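Long-range contacts in arylesterase (PDB 5L2P), which hydrolyses aromatic esters, p-nitrophenyl esters of fatty acids and organophosphates such as paraoxon, as a serine esterase of the GDXG family with an alpha/beta hydrolase fold: residues E119-T124 against Y217-K222; G84-G89 against Y212-Y217; A125-F130 against S166-D171. All coordinates share one frame; numbering follows the deposited sequence.

Interaction 1. Residues E119-T124 against Y217-K222; sequences EYKFPT and YIRDEK
K121 shows how one side chain can run from base to tip along the loop that follows helix 212-217. CB starts beside the carbonyl of Y217, 3.3 Å from Y217 O, and CG stays next to the same oxygen. CD then passes over the backbone of R219, 3.9 Å from R219 CA. The chain is extended up to CE and bends only at chi4 (-85°), which turns NZ onto I218 O at 3.1 Å; this hydrogen bond arrives from above the carbonyl plane. NZ also bonds M216 O.

F122 fills the centre. Its N donates to Y217 O (2.7 Å, 161°), lying in the carbonyl plane, and the backbone so held sets CB over the middle of the Y217 ring in a CH-pi contact, 3.8 Å from the centroid. With CG anti to the backbone N, the phenyl ring turns its edge to Y217 in an offset edge-to-face pair, planes at 78°. The R219 guanidinium has P123 CD and F122 O over one face, while NH2 pairs with D223.

P123, after a cis peptide, occupies the N-cap position of helix 124-138, so the contact joins the loop before that helix of the alpha/beta hydrolase fold to the C-terminal end of helix 212-217; a cation against the carbonyls of M216 and I218 is consistent with favourable electrostatics there.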
loop_
_atom_site.group_PDB
_atom_site.type_symbol
_atom_site.label_atom_id
_atom_site.label_comp_id
_atom_site.label_asym_id
_atom_site.label_seq_id
_atom_site.Cartn_x
_atom_site.Cartn_y
_atom_site.Cartn_z
ATOM N N GLU A 119 -25.342 8.746 -27.057
ATOM C CA GLU A 119 -26.656 9.195 -27.519
ATOM C C GLU A 119 -27.299 10.064 -26.439
ATOM O O GLU A 119 -27.794 11.133 -26.720
ATOM C CB GLU A 119 -27.567 7.998 -27.843
ATOM C CG GLU A 119 -27.077 7.146 -29.014
ATOM C CD GLU A 119 -26.171 5.978 -28.607
ATOM O OE1 GLU A 119 -25.521 6.040 -27.524
ATOM O OE2 GLU A 119 -26.066 5.010 -29.390
ATOM N N TYR A 120 -27.300 9.588 -25.206
ATOM C CA TYR A 120 -27.894 10.307 -24.089
ATOM C C TYR A 120 -26.839 10.533 -23.017
ATOM O O TYR A 120 -26.321 9.583 -22.408
ATOM C CB TYR A 120 -29.050 9.520 -23.513
ATOM C CG TYR A 120 -30.163 9.321 -24.497
ATOM C CD1 TYR A 120 -30.181 8.188 -25.341
ATOM C CD2 TYR A 120 -31.196 10.253 -24.612
ATOM C CE1 TYR A 120 -31.202 7.987 -26.241
ATOM C CE2 TYR A 120 -32.221 10.062 -25.525
ATOM C CZ TYR A 120 -32.229 8.926 -26.329
ATOM O OH TYR A 120 -33.258 8.725 -27.233
ATOM N N LYS A 121 -26.504 11.797 -22.815
ATOM C CA LYS A 121 -25.428 12.162 -21.940
ATOM C C LYS A 121 -25.932 12.267 -20.510
ATOM O O LYS A 121 -27.146 12.275 -20.266
ATOM C CB LYS A 121 -24.811 13.494 -22.370
ATOM C CG LYS A 121 -23.904 13.364 -23.589
ATOM C CD LYS A 121 -23.055 14.608 -23.769
ATOM C CE LYS A 121 -22.178 14.468 -24.981
ATOM N NZ LYS A 121 -20.923 13.750 -24.646
ATOM N N PHE A 122 -24.981 12.333 -19.570
ATOM C CA PHE A 122 -25.272 12.691 -18.205
ATOM C C PHE A 122 -26.175 13.938 -18.171
ATOM O O PHE A 122 -25.936 14.885 -18.912
ATOM C CB PHE A 122 -23.956 12.965 -17.465
ATOM C CG PHE A 122 -24.132 13.533 -16.093
ATOM C CD1 PHE A 122 -24.313 12.715 -14.998
ATOM C CD2 PHE A 122 -24.100 14.911 -15.898
ATOM C CE1 PHE A 122 -24.457 13.261 -13.721
ATOM C CE2 PHE A 122 -24.249 15.462 -14.622
ATOM C CZ PHE A 122 -24.434 14.637 -13.531
ATOM N N PRO A 123 -27.192 13.954 -17.300
ATOM C CA PRO A 123 -27.541 12.972 -16.263
ATOM C C PRO A 123 -28.671 11.967 -16.628
ATOM O O PRO A 123 -29.324 11.458 -15.731
ATOM C CB PRO A 123 -27.991 13.884 -15.108
ATOM C CG PRO A 123 -28.694 14.979 -15.822
ATOM C CD PRO A 123 -28.010 15.167 -17.171
ATOM N N THR A 124 -28.866 11.672 -17.909
ATOM C CA THR A 124 -30.002 10.863 -18.362
ATOM C C THR A 124 -30.055 9.502 -17.695
ATOM O O THR A 124 -31.074 9.135 -17.121
ATOM C CB THR A 124 -29.960 10.644 -19.899
ATOM O OG1 THR A 124 -29.900 11.895 -20.582
ATOM C CG2 THR A 124 -31.211 9.895 -20.408
ATOM N N TYR A 217 -19.805 10.385 -21.784
ATOM C CA TYR A 217 -20.934 10.466 -20.857
ATOM C C TYR A 217 -21.217 11.890 -20.415
ATOM O O TYR A 217 -22.378 12.306 -20.432
ATOM C CB TYR A 217 -20.664 9.559 -19.664
ATOM C CG TYR A 217 -21.749 9.495 -18.626
ATOM C CD1 TYR A 217 -23.061 9.233 -18.992
ATOM C CD2 TYR A 217 -21.446 9.663 -17.250
ATOM C CE1 TYR A 217 -24.053 9.164 -18.031
ATOM C CE2 TYR A 217 -22.426 9.597 -16.301
ATOM C CZ TYR A 217 -23.726 9.350 -16.689
ATOM O OH TYR A 217 -24.725 9.273 -15.737
ATOM N N ILE A 218 -20.174 12.646 -20.055
ATOM C CA ILE A 218 -20.366 14.026 -19.563
ATOM C C ILE A 218 -20.545 15.040 -20.688
ATOM O O ILE A 218 -20.114 14.808 -21.818
ATOM C CB ILE A 218 -19.247 14.507 -18.598
ATOM C CG1 ILE A 218 -17.904 14.627 -19.323
ATOM C CG2 ILE A 218 -19.191 13.591 -17.378
ATOM C CD1 ILE A 218 -16.851 15.272 -18.453
ATOM N N ARG A 219 -21.203 16.154 -20.369
ATOM C CA ARG A 219 -21.479 17.212 -21.345
ATOM C C ARG A 219 -20.269 18.118 -21.513
ATOM O O ARG A 219 -19.897 18.482 -22.612
ATOM C CB ARG A 219 -22.684 18.036 -20.907
ATOM C CG ARG A 219 -23.970 17.218 -20.846
ATOM C CD ARG A 219 -25.075 17.935 -20.109
ATOM N NE ARG A 219 -24.790 17.996 -18.678
ATOM C CZ ARG A 219 -25.628 18.464 -17.775
ATOM N NH1 ARG A 219 -26.803 18.915 -18.148
ATOM N NH2 ARG A 219 -25.293 18.465 -16.502
ATOM N N ASP A 220 -19.696 18.525 -20.391
ATOM C CA ASP A 220 -18.495 19.344 -20.366
ATOM C C ASP A 220 -17.784 19.176 -19.022
ATOM O O ASP A 220 -18.259 18.424 -18.148
ATOM C CB ASP A 220 -18.841 20.818 -20.619
ATOM C CG ASP A 220 -19.833 21.380 -19.614
ATOM O OD1 ASP A 220 -19.564 21.342 -18.401
ATOM O OD2 ASP A 220 -20.886 21.879 -20.058
ATOM N N GLU A 221 -16.672 19.898 -18.852
ATOM C CA GLU A 221 -15.822 19.751 -17.679
ATOM C C GLU A 221 -16.494 20.143 -16.339
ATOM O O GLU A 221 -16.058 19.692 -15.279
ATOM C CB GLU A 221 -14.509 20.509 -17.864
ATOM C CG GLU A 221 -14.591 22.038 -17.816
ATOM C CD GLU A 221 -14.986 22.697 -19.139
ATOM O OE1 GLU A 221 -15.721 22.053 -19.973
ATOM O OE2 GLU A 221 -14.562 23.867 -19.332
ATOM N N LYS A 222 -17.546 20.961 -16.380
ATOM C CA LYS A 222 -18.260 21.371 -15.163
ATOM C C LYS A 222 -18.963 20.208 -14.475
ATOM O O LYS A 222 -19.214 20.270 -13.270
ATOM C CB LYS A 222 -19.303 22.462 -15.443
ATOM C CG LYS A 222 -18.776 23.671 -16.202
ATOM C CD LYS A 222 -19.752 24.846 -16.169
ATOM C CE LYS A 222 -19.510 25.768 -17.364
ATOM N NZ LYS A 222 -20.247 27.068 -17.315
#

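Interaction 2. Residues G84-G89 against Y212-Y217; sequences GAWILG and YGVKMY
W86 and Y217 give a textbook case of two flat groups laid plane on plane. The five-membered ring of W86 and the Y217 ring are only 3° from parallel, with centroids 3.6 Å apart. W86 CD2 lies 3.4 Å from Y217 CD2, and the indole NE1 sits over the same phenol ring while donating its own bond to N160. W86 CB extends the stack as a CH-pi contact over that ring. W86 CG stands anti to its carbonyl carbon, beside the backbone N. The six-membered ring of the indole comes obliquely against V214, CZ3 4.0 Å from V214 CG2, the two side chains lying side by side and pointing the same way.

The turn carrying W86 follows strand 77-81 of the alpha/beta hydrolase fold and begins with G84 of the HGG motif, which by similarity helps form the oxyanion hole; A85 lies about 6 Å, side chain to side chain, from S156, the probable nucleophile. Within the turn, G84 O accepts from both I87 N and L88 N.

Away from the stack the fit loosens. I87 CG2 meets M216 CB at 3.9 Å, the two side chains crossing at about a right angle, and I87 CD1 comes no closer than 4.5 Å to CE2 of the exposed Y212.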
loop_
_atom_site.group_PDB
_atom_site.type_symbol
_atom_site.label_atom_id
_atom_site.label_comp_id
_atom_site.label_asym_id
_atom_site.label_seq_id
_atom_site.Cartn_x
_atom_site.Cartn_y
_atom_site.Cartn_z
ATOM N N GLY A 84 -20.885 -1.083 -17.741
ATOM C CA GLY A 84 -20.519 -0.854 -19.123
ATOM C C GLY A 84 -20.127 0.585 -19.437
ATOM O O GLY A 84 -20.324 1.059 -20.576
ATOM N N ALA A 85 -19.573 1.292 -18.443
ATOM C CA ALA A 85 -18.989 2.605 -18.659
ATOM C C ALA A 85 -19.934 3.622 -19.288
ATOM O O ALA A 85 -19.512 4.507 -20.052
ATOM C CB ALA A 85 -17.741 2.480 -19.492
ATOM N N TRP A 86 -21.212 3.522 -18.927
ATOM C CA TRP A 86 -22.251 4.431 -19.413
ATOM C C TRP A 86 -22.478 4.384 -20.945
ATOM O O TRP A 86 -23.361 5.093 -21.420
ATOM C CB TRP A 86 -21.970 5.876 -18.989
ATOM C CG TRP A 86 -21.706 6.104 -17.557
ATOM C CD1 TRP A 86 -22.615 6.069 -16.527
ATOM C CD2 TRP A 86 -20.463 6.436 -16.966
ATOM N NE1 TRP A 86 -22.002 6.349 -15.315
ATOM C CE2 TRP A 86 -20.680 6.594 -15.557
ATOM C CE3 TRP A 86 -19.193 6.617 -17.467
ATOM C CZ2 TRP A 86 -19.652 6.928 -14.666
ATOM C CZ3 TRP A 86 -18.180 6.949 -16.589
ATOM C CH2 TRP A 86 -18.415 7.106 -15.203
ATOM N N ILE A 87 -21.716 3.555 -21.678
ATOM C CA ILE A 87 -21.768 3.533 -23.137
ATOM C C ILE A 87 -22.123 2.176 -23.751
ATOM O O ILE A 87 -22.387 2.084 -24.947
ATOM C CB ILE A 87 -20.450 4.011 -23.752
ATOM C CG1 ILE A 87 -19.267 3.165 -23.293
ATOM C CG2 ILE A 87 -20.213 5.471 -23.412
ATOM C CD1 ILE A 87 -17.977 3.479 -24.062
ATOM N N LEU A 88 -22.104 1.117 -22.941
ATOM C CA LEU A 88 -22.518 -0.197 -23.394
ATOM C C LEU A 88 -23.073 -1.030 -22.248
ATOM O O LEU A 88 -23.256 -0.540 -21.166
ATOM C CB LEU A 88 -21.374 -0.908 -24.098
ATOM C CG LEU A 88 -20.064 -1.166 -23.355
ATOM C CD1 LEU A 88 -20.092 -2.408 -22.459
ATOM C CD2 LEU A 88 -19.009 -1.334 -24.455
ATOM N N GLY A 89 -23.403 -2.289 -22.530
ATOM C CA GLY A 89 -24.055 -3.173 -21.582
ATOM C C GLY A 89 -25.567 -3.067 -21.659
ATOM O O GLY A 89 -26.128 -2.162 -22.295
ATOM N N TYR A 212 -11.912 7.947 -22.099
ATOM C CA TYR A 212 -12.850 7.935 -23.203
ATOM C C TYR A 212 -14.287 7.817 -22.726
ATOM O O TYR A 212 -15.164 8.511 -23.250
ATOM C CB TYR A 212 -12.518 6.770 -24.134
ATOM C CG TYR A 212 -13.404 6.649 -25.334
ATOM C CD1 TYR A 212 -13.553 7.717 -26.205
ATOM C CD2 TYR A 212 -14.087 5.458 -25.615
ATOM C CE1 TYR A 212 -14.367 7.619 -27.328
ATOM C CE2 TYR A 212 -14.893 5.339 -26.750
ATOM C CZ TYR A 212 -15.043 6.430 -27.595
ATOM O OH TYR A 212 -15.843 6.360 -28.729
ATOM N N GLY A 213 -14.531 6.944 -21.751
ATOM C CA GLY A 213 -15.887 6.702 -21.296
ATOM C C GLY A 213 -16.517 7.907 -20.640
ATOM O O GLY A 213 -17.678 8.190 -20.857
ATOM N N VAL A 214 -15.738 8.621 -19.824
ATOM C CA VAL A 214 -16.203 9.831 -19.150
ATOM C C VAL A 214 -16.487 10.939 -20.171
ATOM O O VAL A 214 -17.503 11.569 -20.092
ATOM C CB VAL A 214 -15.161 10.311 -18.095
ATOM C CG1 VAL A 214 -15.558 11.645 -17.460
ATOM C CG2 VAL A 214 -15.000 9.270 -17.000
ATOM N N LYS A 215 -15.590 11.169 -21.119
ATOM C CA LYS A 215 -15.788 12.188 -22.163
ATOM C C LYS A 215 -17.078 11.983 -22.959
ATOM O O LYS A 215 -17.718 12.947 -23.372
ATOM C CB LYS A 215 -14.631 12.185 -23.159
ATOM C CG LYS A 215 -13.357 12.832 -22.663
ATOM C CD LYS A 215 -12.283 12.733 -23.736
ATOM C CE LYS A 215 -10.948 13.313 -23.264
ATOM N NZ LYS A 215 -10.903 14.800 -23.406
ATOM N N MET A 216 -17.441 10.724 -23.183
ATOM C CA MET A 216 -18.659 10.379 -23.924
ATOM C C MET A 216 -19.915 10.599 -23.092
ATOM O O MET A 216 -20.945 10.973 -23.618
ATOM C CB MET A 216 -18.595 8.925 -24.362
ATOM C CG MET A 216 -17.431 8.656 -25.282
ATOM S SD MET A 216 -17.980 8.625 -26.988
ATOM C CE MET A 216 -18.541 6.920 -27.086
ATOM N N TYR A 217 -19.805 10.385 -21.784
ATOM C CA TYR A 217 -20.934 10.466 -20.857
ATOM C C TYR A 217 -21.217 11.890 -20.415
ATOM O O TYR A 217 -22.378 12.306 -20.432
ATOM C CB TYR A 217 -20.664 9.559 -19.664
ATOM C CG TYR A 217 -21.749 9.495 -18.626
ATOM C CD1 TYR A 217 -23.061 9.233 -18.992
ATOM C CD2 TYR A 217 -21.446 9.663 -17.250
ATOM C CE1 TYR A 217 -24.053 9.164 -18.031
ATOM C CE2 TYR A 217 -22.426 9.597 -16.301
ATOM C CZ TYR A 217 -23.726 9.350 -16.689
ATOM O OH TYR A 217 -24.725 9.273 -15.737
#

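Interaction 3. Residues A125-F130 against S166-D171; sequences AVYDCF and SLLARD
L168 illustrates how a single branched side chain can fit one helix against another. It points from helix 157-171 toward helix 124-138 and enters the angle between V126, Y127 and F130, residues that lie on one flank of their helix at a spacing of one and three, so that successive turns bring V126 and F130 to the same side. Its CG lies anti to the carbonyl carbon (chi1 -75°) and the chain then runs on extended, chi2 at 180°, which sends CD1 deepest into the group.

CD1 is the meeting point. V126 CG1, anti to its own backbone N, faces it at 3.7 Å across an oblique approach. Y127 CE1 stands at the same 3.7 Å from L168 CD1, but that side chain comes in at about a right angle, with CD2 of the leucine beside the same ring carbon. F130 takes the base: its CB lies 3.9 Å from L168 CD1, and L168 CB sits over one face of the phenyl ring, displaced toward the rim, in a CH-pi contact of 4.1 Å to the centroid.

Both helices belong to the alpha/beta hydrolase fold, and helix 157-171 is the one that follows S156, the probable nucleophile. Their local axes cross at -61° and approach to 10.5 Å, so large side chains bridge most of the gap. V126 also packs on L161 and A164 of the same partner helix, extending the interface toward that helix's N-terminal end.

At the far end of the F130 ring, whose CG is anti to the backbone N, CE1 reaches the backbone of L168's neighbour, 4.0 Å from A169 N. Y127, by contrast, is the exposed member of the group.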
loop_
_atom_site.group_PDB
_atom_site.type_symbol
_atom_site.label_atom_id
_atom_site.label_comp_id
_atom_site.label_asym_id
_atom_site.label_seq_id
_atom_site.Cartn_x
_atom_site.Cartn_y
_atom_site.Cartn_z
ATOM N N ALA A 125 -28.944 8.766 -17.730
ATOM C CA ALA A 125 -28.844 7.447 -17.041
ATOM C C ALA A 125 -29.226 7.491 -15.563
ATOM O O ALA A 125 -29.897 6.581 -15.061
ATOM C CB ALA A 125 -27.440 6.865 -17.164
ATOM N N VAL A 126 -28.819 8.556 -14.864
ATOM C CA VAL A 126 -29.093 8.654 -13.429
ATOM C C VAL A 126 -30.583 8.806 -13.184
ATOM O O VAL A 126 -31.159 8.161 -12.292
ATOM C CB VAL A 126 -28.351 9.832 -12.771
ATOM C CG1 VAL A 126 -28.685 9.897 -11.279
ATOM C CG2 VAL A 126 -26.846 9.691 -13.003
ATOM N N TYR A 127 -31.207 9.670 -13.970
ATOM C CA TYR A 127 -32.657 9.871 -13.849
ATOM C C TYR A 127 -33.496 8.701 -14.360
ATOM O O TYR A 127 -34.572 8.451 -13.800
ATOM C CB TYR A 127 -33.076 11.179 -14.502
ATOM C CG TYR A 127 -32.668 12.368 -13.669
ATOM C CD1 TYR A 127 -33.232 12.576 -12.407
ATOM C CD2 TYR A 127 -31.708 13.271 -14.120
ATOM C CE1 TYR A 127 -32.844 13.643 -11.619
ATOM C CE2 TYR A 127 -31.327 14.368 -13.336
ATOM C CZ TYR A 127 -31.895 14.533 -12.087
ATOM O OH TYR A 127 -31.555 15.581 -11.289
ATOM N N ASP A 128 -33.010 7.987 -15.377
ATOM C CA ASP A 128 -33.706 6.782 -15.832
ATOM C C ASP A 128 -33.752 5.741 -14.728
ATOM O O ASP A 128 -34.788 5.095 -14.523
ATOM C CB ASP A 128 -33.036 6.142 -17.077
ATOM C CG ASP A 128 -33.397 6.845 -18.377
ATOM O OD1 ASP A 128 -34.163 7.828 -18.367
ATOM O OD2 ASP A 128 -32.865 6.440 -19.419
ATOM N N CYS A 129 -32.619 5.569 -14.030
ATOM C CA CYS A 129 -32.544 4.582 -12.969
ATOM C C CYS A 129 -33.395 5.018 -11.791
ATOM O O CYS A 129 -34.052 4.185 -11.168
ATOM C CB CYS A 129 -31.108 4.358 -12.546
ATOM S SG CYS A 129 -30.055 3.477 -13.743
ATOM N N PHE A 130 -33.419 6.317 -11.500
ATOM C CA PHE A 130 -34.163 6.808 -10.339
ATOM C C PHE A 130 -35.650 6.694 -10.590
ATOM O O PHE A 130 -36.385 6.255 -9.704
ATOM C CB PHE A 130 -33.764 8.244 -9.984
ATOM C CG PHE A 130 -34.581 8.856 -8.881
ATOM C CD1 PHE A 130 -34.412 8.441 -7.571
ATOM C CD2 PHE A 130 -35.504 9.881 -9.152
ATOM C CE1 PHE A 130 -35.134 9.034 -6.536
ATOM C CE2 PHE A 130 -36.240 10.466 -8.123
ATOM C CZ PHE A 130 -36.064 10.042 -6.812
ATOM N N SER A 166 -28.768 7.139 -4.711
ATOM C CA SER A 166 -28.928 7.270 -3.259
ATOM C C SER A 166 -28.987 8.740 -2.849
ATOM O O SER A 166 -29.701 9.094 -1.923
ATOM C CB SER A 166 -27.766 6.608 -2.533
ATOM O OG SER A 166 -27.818 5.204 -2.668
ATOM N N LEU A 167 -28.236 9.584 -3.549
ATOM C CA LEU A 167 -28.276 11.019 -3.304
ATOM C C LEU A 167 -29.587 11.654 -3.725
ATOM O O LEU A 167 -30.112 12.532 -3.014
ATOM C CB LEU A 167 -27.139 11.716 -4.048
ATOM C CG LEU A 167 -25.707 11.337 -3.645
ATOM C CD1 LEU A 167 -24.688 12.029 -4.556
ATOM C CD2 LEU A 167 -25.516 11.742 -2.200
ATOM N N LEU A 168 -30.116 11.230 -4.883
ATOM C CA LEU A 168 -31.435 11.656 -5.330
ATOM C C LEU A 168 -32.512 11.134 -4.395
ATOM O O LEU A 168 -33.511 11.818 -4.149
ATOM C CB LEU A 168 -31.729 11.148 -6.731
ATOM C CG LEU A 168 -31.024 11.850 -7.877
ATOM C CD1 LEU A 168 -31.425 11.227 -9.193
ATOM C CD2 LEU A 168 -31.387 13.314 -7.906
ATOM N N ALA A 169 -32.323 9.919 -3.897
ATOM C CA ALA A 169 -33.315 9.304 -3.018
ATOM C C ALA A 169 -33.428 10.112 -1.740
ATOM O O ALA A 169 -34.518 10.338 -1.232
ATOM C CB ALA A 169 -32.936 7.867 -2.687
ATOM N N ARG A 170 -32.281 10.575 -1.248
ATOM C CA ARG A 170 -32.227 11.393 -0.051
ATOM C C ARG A 170 -32.832 12.775 -0.278
ATOM O O ARG A 170 -33.593 13.251 0.545
ATOM C CB ARG A 170 -30.789 11.516 0.443
ATOM C CG ARG A 170 -30.672 12.239 1.761
ATOM C CD ARG A 170 -29.215 12.407 2.148
ATOM N NE ARG A 170 -28.515 13.281 1.214
ATOM C CZ ARG A 170 -27.205 13.478 1.207
ATOM N NH1 ARG A 170 -26.414 12.838 2.054
ATOM N NH2 ARG A 170 -26.674 14.305 0.327
ATOM N N ASP A 171 -32.492 13.420 -1.392
ATOM C CA ASP A 171 -33.103 14.712 -1.773
ATOM C C ASP A 171 -34.619 14.658 -1.792
ATOM O O ASP A 171 -35.291 15.572 -1.331
ATOM C CB ASP A 171 -32.646 15.143 -3.173
ATOM C CG ASP A 171 -31.167 15.563 -3.232
ATOM O OD1 ASP A 171 -30.515 15.709 -2.160
ATOM O OD2 ASP A 171 -30.661 15.746 -4.373
#

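How the interactions relate
Y217 ties the set together. Interactions 1 and 2 share it, using the ring for F122 on one side and W86 on the other, while its hydroxyl packs on A125 and V126 of the helix that interaction 3 joins to 157-171. Interaction 3 is nested along the chain inside the loops closed by the other two. Chemistry follows position. Interaction 1 is partly buried and mixes backbone and lysine hydrogen bonds with aromatic packing; interaction 2, buried and nearest the active site, rests on stacked rings; interaction 3, also buried but away from the annotated sites, is aliphatic and aromatic packing between helices. Of the three, only interaction 1 has hydrogen bonds between its two segments.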